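Surface layer protein (PDB 4UJ7) self-assembles, probably into the lattice coating the bacterial cell, and binds calcium, domains 5 and 6 being the part in this chain. Local coordinates at residues 157-162 against 197-202; 169-173 against 185-190. All blocks are in the same frame, centred on the assembly; numbering follows the deposited sequence.

In the fold
Both contacts belong to the second of this chain's two Big-like domains, a beta sandwich of the immunoglobulin type, and their centres lie about 12 Å apart on the same side of the chain's centre. Along the chain the order is 157-162, 169-173, 185-190 and 197-202, so that contact 2 falls between the two halves of contact 1. Contact 1 pairs strands 158-160 and 195-203 in one sheet; contact 2 pairs strands 171-178 and 181-188 in the facing sheet. Leu-199 of contact 1 packs on Ile-186 of contact 2 between the sheets. At one end a single calcium ion, whose ligands include Glu-162, Glu-197 and the carbonyl of Val-169, ties the two contacts together.

Contact 1 (157-162 against 197-202); sequences VTITSE and ETLTVK. With CA (calcium ion), chain D.
Glu-162 and Glu-197 meet at a calcium ion, their carboxylate planes turned 74° apart. Glu-162 binds through OE2 alone, 2.3 Å from the calcium, while its OE1 is taken by the hydroxyl of Thr-166. Glu-197 chelates with both oxygens, OE1 at 2.6 Å from the ion and OE2 at 2.5 Å; a bend at its second torsion (chi2 77°) carries the carboxylate to the metal. Asp-165, Asn-167, the carbonyl of Val-169 and a water complete the site. Two further waters mediate: one joins Ser-161 OG to Glu-197 OE2, the other accepts from Glu-162 N and donates to Thr-198 O. Farther along, direct backbone bonds take over in an antiparallel pairing. Thr-158 and Lys-202 exchange two, as do Thr-160 and Thr-200, where Thr-200 N reaches Thr-160 O over 2.8 Å, nearly straight at 169°. On the core-facing side, Ile-159 lies beside Val-201, CG1 to CG2 4.0 Å, and its CG2 touches Leu-199 CB at 3.8 Å. Val-157 CB meets Val-201 CG1. Calcium thus probably offsets the mutual repulsion of two carboxylates and holds together the end of the strand pair where a water bridges the two backbones instead of a direct bond.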
ATOM      1  N   VAL A 157      -0.177   7.507 -15.368  1.00 20.12           N
ATOM      2  CA  VAL A 157       0.355   8.732 -14.787  1.00 20.03           C
ATOM      3  C   VAL A 157       1.849   8.838 -15.067  1.00 18.94           C
ATOM      4  O   VAL A 157       2.493   7.860 -15.458  1.00 19.21           O
ATOM      5  CB  VAL A 157       0.091   8.837 -13.257  1.00 19.59           C
ATOM      6  CG1 VAL A 157      -1.395   8.731 -12.930  1.00 20.51           C
ATOM      7  CG2 VAL A 157       0.873   7.787 -12.469  1.00 18.20           C
ATOM      8  N   THR A 158       2.390  10.040 -14.883  1.00 19.75           N
ATOM      9  CA  THR A 158       3.827  10.247 -14.866  1.00 19.89           C
ATOM     10  C   THR A 158       4.194  10.832 -13.495  1.00 19.22           C
ATOM     11  O   THR A 158       3.496  11.714 -12.990  1.00 20.29           O
ATOM     12  CB  THR A 158       4.257  11.177 -16.020  1.00 22.87           C
ATOM     13  OG1 THR A 158       3.761  10.636 -17.249  1.00 24.74           O
ATOM     14  CG2 THR A 158       5.769  11.298 -16.107  1.00 23.89           C
ATOM     15  N   ILE A 159       5.250  10.295 -12.876  1.00 17.84           N
ATOM     16  CA  ILE A 159       5.706  10.761 -11.555  1.00 17.99           C
ATOM     17  C   ILE A 159       7.149  11.253 -11.676  1.00 18.55           C
ATOM     18  O   ILE A 159       8.025  10.533 -12.157  1.00 19.59           O
ATOM     19  CB  ILE A 159       5.580   9.655 -10.474  1.00 18.07           C
ATOM     20  CG1 ILE A 159       4.107   9.228 -10.358  1.00 19.00           C
ATOM     21  CG2 ILE A 159       6.070  10.152  -9.114  1.00 18.32           C
ATOM     22  CD1 ILE A 159       3.826   8.190  -9.292  1.00 18.22           C
ATOM     23  N   THR A 160       7.377  12.491 -11.238  1.00 17.93           N
ATOM     24  CA  THR A 160       8.680  13.139 -11.367  1.00 18.62           C
ATOM     25  C   THR A 160       9.084  13.853 -10.081  1.00 17.47           C
ATOM     26  O   THR A 160       8.237  14.232  -9.269  1.00 18.39           O
ATOM     27  CB  THR A 160       8.673  14.200 -12.491  1.00 18.97           C
ATOM     28  OG1 THR A 160       7.649  15.170 -12.239  1.00 20.97           O
ATOM     29  CG2 THR A 160       8.440  13.546 -13.863  1.00 20.52           C
ATOM     30  N   SER A 161      10.389  14.034  -9.913  1.00 18.13           N
ATOM     31  CA  SER A 161      10.927  14.905  -8.876  1.00 17.67           C
ATOM     32  C   SER A 161      11.453  16.170  -9.540  1.00 17.99           C
ATOM     33  O   SER A 161      11.484  16.267 -10.770  1.00 18.44           O
ATOM     34  CB  SER A 161      12.066  14.199  -8.151  1.00 17.54           C
ATOM     35  OG  SER A 161      13.107  13.870  -9.062  1.00 17.76           O
ATOM     36  N   GLU A 162      11.923  17.114  -8.726  1.00 17.48           N
ATOM     37  CA  GLU A 162      12.484  18.357  -9.260  1.00 16.08           C
ATOM     38  C   GLU A 162      13.555  18.093 -10.335  1.00 16.51           C
ATOM     39  O   GLU A 162      14.372  17.175 -10.209  1.00 17.21           O
ATOM     40  CB  GLU A 162      13.049  19.235  -8.136  1.00 15.62           C
ATOM     41  CG  GLU A 162      14.127  18.552  -7.301  1.00 14.98           C
ATOM     42  CD  GLU A 162      14.679  19.383  -6.171  1.00 14.23           C
ATOM     43  OE1 GLU A 162      14.264  20.568  -6.029  1.00 14.89           O
ATOM     44  OE2 GLU A 162      15.517  18.856  -5.407  1.00 13.86           O
ATOM     45  N   GLU A 197      11.726  14.367  -0.288  1.00 15.20           N
ATOM     46  CA  GLU A 197      11.733  14.743  -1.695  1.00 16.13           C
ATOM     47  C   GLU A 197      10.311  14.698  -2.238  1.00 16.00           C
ATOM     48  O   GLU A 197       9.647  13.664  -2.148  1.00 15.98           O
ATOM     49  CB  GLU A 197      12.661  13.808  -2.489  1.00 15.69           C
ATOM     50  CG  GLU A 197      12.829  14.165  -3.969  1.00 16.42           C
ATOM     51  CD  GLU A 197      13.761  15.329  -4.239  1.00 16.28           C
ATOM     52  OE1 GLU A 197      14.111  16.089  -3.307  1.00 16.71           O
ATOM     53  OE2 GLU A 197      14.174  15.474  -5.410  1.00 15.92           O
ATOM     54  N   THR A 198       9.839  15.816  -2.779  1.00 16.15           N
ATOM     55  CA  THR A 198       8.481  15.924  -3.305  1.00 16.81           C
ATOM     56  C   THR A 198       8.372  15.311  -4.701  1.00 16.68           C
ATOM     57  O   THR A 198       9.081  15.723  -5.627  1.00 17.30           O
ATOM     58  CB  THR A 198       8.018  17.403  -3.320  1.00 17.58           C
ATOM     59  OG1 THR A 198       8.062  17.898  -1.983  1.00 20.10           O
ATOM     60  CG2 THR A 198       6.585  17.524  -3.835  1.00 18.95           C
ATOM     61  N   LEU A 199       7.486  14.328  -4.856  1.00 16.46           N
ATOM     62  CA  LEU A 199       7.160  13.799  -6.178  1.00 15.64           C
ATOM     63  C   LEU A 199       5.838  14.332  -6.671  1.00 16.32           C
ATOM     64  O   LEU A 199       4.867  14.366  -5.933  1.00 16.93           O
ATOM     65  CB  LEU A 199       7.116  12.268  -6.159  1.00 14.78           C
ATOM     66  CG  LEU A 199       8.351  11.578  -5.587  1.00 15.31           C
ATOM     67  CD1 LEU A 199       8.188  10.058  -5.617  1.00 16.01           C
ATOM     68  CD2 LEU A 199       9.610  11.995  -6.348  1.00 16.74           C
ATOM     69  N   THR A 200       5.805  14.723  -7.940  1.00 16.00           N
ATOM     70  CA  THR A 200       4.593  15.267  -8.561  1.00 17.31           C
ATOM     71  C   THR A 200       3.973  14.232  -9.478  1.00 17.33           C
ATOM     72  O   THR A 200       4.664  13.638 -10.318  1.00 17.22           O
ATOM     73  CB  THR A 200       4.899  16.583  -9.316  1.00 18.38           C
ATOM     74  OG1 THR A 200       5.480  17.507  -8.388  1.00 19.66           O
ATOM     75  CG2 THR A 200       3.629  17.201  -9.896  1.00 19.24           C
ATOM     76  N   VAL A 201       2.664  14.020  -9.319  1.00 17.60           N
ATOM     77  CA  VAL A 201       1.945  13.027 -10.099  1.00 18.40           C
ATOM     78  C   VAL A 201       1.062  13.733 -11.131  1.00 18.33           C
ATOM     79  O   VAL A 201       0.204  14.539 -10.762  1.00 18.51           O
ATOM     80  CB  VAL A 201       1.037  12.181  -9.173  1.00 18.58           C
ATOM     81  CG1 VAL A 201       0.323  11.101  -9.960  1.00 19.72           C
ATOM     82  CG2 VAL A 201       1.839  11.571  -8.027  1.00 18.53           C
ATOM     83  N   LYS A 202       1.276  13.414 -12.402  1.00 19.77           N
ATOM     84  CA  LYS A 202       0.547  14.055 -13.500  1.00 21.45           C
ATOM     85  C   LYS A 202      -0.178  13.033 -14.360  1.00 22.63           C
ATOM     86  O   LYS A 202       0.315  11.930 -14.577  1.00 22.16           O
ATOM     87  CB  LYS A 202       1.512  14.862 -14.378  1.00 22.40           C
ATOM     88  CG  LYS A 202       2.034  16.132 -13.715  1.00 24.18           C
ATOM     89  CD  LYS A 202       2.669  17.035 -14.757  1.00 26.68           C
ATOM     90  CE  LYS A 202       3.605  18.044 -14.120  1.00 28.98           C
ATOM     91  NZ  LYS A 202       4.494  18.612 -15.170  1.00 30.56           N
TER
HETATM   92 CA    CA D 802      16.191  16.784  -4.703  1.00 13.69          CA
HETATM   93  O   HOH W   1       5.069  14.354 -13.256  1.00 23.63           O
HETATM   94  O   HOH W   2      15.104  13.543  -7.077  1.00 16.22           O
HETATM   95  O   HOH W   3      11.489  17.032  -5.859  1.00 23.20           O
HETATM   96  O   HOH W   4      16.667  15.973  -6.929  1.00 14.95           O

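Contact 2 (169-173 against 185-190); sequences VIVNA and VITDNG. With CA (calcium ion), chain D.
The amides of Asn-172 and Asn-189 lie one over the other, their planes 27° apart, with Asn-172 ND2 above the face of Asn-189 at 3.4 Å from its CG. The pair sits at the open end of a beta hairpin, strands 171-178 and 181-188, in the Big-like domain. Two waters bind polar atoms of the pair: one accepts from Asn-189 ND2 and donates to Asn-172 OD1 and Val-171 O, while a second accepts from Asn-172 ND2, donates to Asp-188 O and also bonds Thr-187 OG1. Beneath them, Asn-172 and Thr-187 form a hydrogen-bonded antiparallel pair, Asn-172 N to Thr-187 O being 2.8 Å. Val-171, Ala-173 and Ile-186 make an apolar cluster away from the amides. Ile-186 CG2 rests on Val-171 CB at 3.7 Å, and a bend at chi2 (-56°) brings its CD1 to 3.6 Å from Ala-173 CB. Cut back to an alanine here, the side chain would probably leave Val-171 and Ala-173 without these partners and open a gap towards Leu-199 of the facing sheet. Val-169 turns its carbonyl oxygen to the calcium ion, 2.3 Å away. Next to it, Ile-170 O takes the N-H of Asn-189 at 2.8 Å, with the donor nitrogen 35° out of the carbonyl plane.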
ATOM      1  N   VAL A 169      18.849  15.438  -1.939  1.00 15.54           N
ATOM      2  CA  VAL A 169      18.093  14.175  -1.962  1.00 14.95           C
ATOM      3  C   VAL A 169      17.695  13.946  -3.403  1.00 14.57           C
ATOM      4  O   VAL A 169      16.990  14.760  -3.999  1.00 14.67           O
ATOM      5  CB  VAL A 169      16.831  14.247  -1.070  1.00 15.07           C
ATOM      6  CG1 VAL A 169      16.112  12.897  -1.024  1.00 14.93           C
ATOM      7  CG2 VAL A 169      17.205  14.677   0.342  1.00 15.40           C
ATOM      8  N   ILE A 170      18.156  12.826  -3.956  1.00 14.08           N
ATOM      9  CA  ILE A 170      18.012  12.566  -5.385  1.00 14.20           C
ATOM     10  C   ILE A 170      17.495  11.147  -5.572  1.00 13.88           C
ATOM     11  O   ILE A 170      18.123  10.176  -5.088  1.00 14.23           O
ATOM     12  CB  ILE A 170      19.341  12.803  -6.149  1.00 14.69           C
ATOM     13  CG1 ILE A 170      19.973  14.138  -5.713  1.00 15.83           C
ATOM     14  CG2 ILE A 170      19.068  12.797  -7.647  1.00 14.64           C
ATOM     15  CD1 ILE A 170      21.434  14.288  -6.093  1.00 18.43           C
ATOM     16  N   VAL A 171      16.353  11.032  -6.257  1.00 14.01           N
ATOM     17  CA  VAL A 171      15.741   9.715  -6.482  1.00 14.18           C
ATOM     18  C   VAL A 171      15.360   9.502  -7.940  1.00 14.56           C
ATOM     19  O   VAL A 171      15.165  10.469  -8.686  1.00 16.23           O
ATOM     20  CB  VAL A 171      14.487   9.486  -5.597  1.00 13.96           C
ATOM     21  CG1 VAL A 171      14.843   9.544  -4.123  1.00 13.86           C
ATOM     22  CG2 VAL A 171      13.395  10.499  -5.907  1.00 14.38           C
ATOM     23  N   ASN A 172      15.294   8.234  -8.329  1.00 14.54           N
ATOM     24  CA  ASN A 172      14.744   7.840  -9.629  1.00 16.64           C
ATOM     25  C   ASN A 172      13.366   7.265  -9.455  1.00 16.01           C
ATOM     26  O   ASN A 172      13.095   6.611  -8.453  1.00 16.06           O
ATOM     27  CB  ASN A 172      15.647   6.809 -10.307  1.00 19.31           C
ATOM     28  CG  ASN A 172      16.785   7.454 -11.090  1.00 22.66           C
ATOM     29  OD1 ASN A 172      16.643   8.556 -11.639  1.00 27.64           O
ATOM     30  ND2 ASN A 172      17.910   6.769 -11.156  1.00 24.81           N
ATOM     31  N   ALA A 173      12.494   7.521 -10.424  1.00 16.00           N
ATOM     32  CA  ALA A 173      11.115   7.027 -10.407  1.00 16.21           C
ATOM     33  C   ALA A 173      10.892   6.276 -11.696  1.00 16.79           C
ATOM     34  O   ALA A 173      11.091   6.840 -12.792  1.00 18.88           O
ATOM     35  CB  ALA A 173      10.139   8.184 -10.290  1.00 16.20           C
ATOM     36  N   VAL A 185       8.213   2.603  -8.908  1.00 14.02           N
ATOM     37  CA  VAL A 185       9.272   2.230  -7.973  1.00 13.69           C
ATOM     38  C   VAL A 185      10.256   3.380  -7.878  1.00 14.11           C
ATOM     39  O   VAL A 185      10.813   3.831  -8.889  1.00 14.63           O
ATOM     40  CB  VAL A 185       9.960   0.927  -8.409  1.00 13.99           C
ATOM     41  CG1 VAL A 185      11.073   0.553  -7.437  1.00 13.63           C
ATOM     42  CG2 VAL A 185       8.940  -0.202  -8.507  1.00 15.03           C
ATOM     43  N   ILE A 186      10.459   3.842  -6.649  1.00 13.49           N
ATOM     44  CA  ILE A 186      11.348   4.971  -6.370  1.00 13.02           C
ATOM     45  C   ILE A 186      12.622   4.432  -5.707  1.00 13.45           C
ATOM     46  O   ILE A 186      12.552   3.683  -4.727  1.00 14.40           O
ATOM     47  CB  ILE A 186      10.657   5.987  -5.413  1.00 12.37           C
ATOM     48  CG1 ILE A 186       9.177   6.239  -5.786  1.00 12.77           C
ATOM     49  CG2 ILE A 186      11.463   7.285  -5.373  1.00 13.21           C
ATOM     50  CD1 ILE A 186       8.973   6.718  -7.208  1.00 13.66           C
ATOM     51  N   THR A 187      13.787   4.813  -6.227  1.00 13.26           N
ATOM     52  CA  THR A 187      15.066   4.363  -5.654  1.00 13.61           C
ATOM     53  C   THR A 187      16.028   5.537  -5.510  1.00 13.44           C
ATOM     54  O   THR A 187      15.855   6.574  -6.158  1.00 13.39           O
ATOM     55  CB  THR A 187      15.721   3.297  -6.540  1.00 14.21           C
ATOM     56  OG1 THR A 187      15.816   3.798  -7.879  1.00 15.55           O
ATOM     57  CG2 THR A 187      14.919   1.969  -6.526  1.00 14.90           C
ATOM     58  N   ASP A 188      17.031   5.381  -4.651  1.00 13.75           N
ATOM     59  CA  ASP A 188      18.090   6.393  -4.473  1.00 14.97           C
ATOM     60  C   ASP A 188      18.879   6.526  -5.773  1.00 15.14           C
ATOM     61  O   ASP A 188      19.141   5.543  -6.464  1.00 15.57           O
ATOM     62  CB  ASP A 188      19.016   5.954  -3.343  1.00 15.92           C
ATOM     63  CG  ASP A 188      20.026   7.017  -2.945  1.00 16.76           C
ATOM     64  OD1 ASP A 188      19.819   8.207  -3.237  1.00 16.91           O
ATOM     65  OD2 ASP A 188      21.014   6.642  -2.255  1.00 20.36           O
ATOM     66  N   ASN A 189      19.240   7.766  -6.096  1.00 14.89           N
ATOM     67  CA  ASN A 189      20.144   8.063  -7.210  1.00 15.98           C
ATOM     68  C   ASN A 189      21.211   9.056  -6.768  1.00 16.01           C
ATOM     69  O   ASN A 189      21.256  10.186  -7.243  1.00 17.82           O
ATOM     70  CB  ASN A 189      19.344   8.648  -8.385  1.00 17.36           C
ATOM     71  CG  ASN A 189      20.192   8.842  -9.634  1.00 18.90           C
ATOM     72  OD1 ASN A 189      21.163   8.121  -9.857  1.00 19.51           O
ATOM     73  ND2 ASN A 189      19.817   9.816 -10.456  1.00 21.69           N
ATOM     74  N   GLY A 190      22.069   8.626  -5.855  1.00 15.35           N
ATOM     75  CA  GLY A 190      23.193   9.454  -5.384  1.00 16.41           C
ATOM     76  C   GLY A 190      22.873  10.566  -4.400  1.00 17.32           C
ATOM     77  O   GLY A 190      23.571  11.591  -4.386  1.00 17.91           O
TER
HETATM   78 CA    CA D 802      16.191  16.784  -4.703  1.00 13.69          CA
HETATM   79  O   HOH W   5      17.276  11.348 -10.427  1.00 32.87           O
HETATM   80  O   HOH W   6      17.940   4.938  -8.952  1.00 26.15           O
HETATM   81  O   HOH W   4      16.667  15.973  -6.929  1.00 14.95           O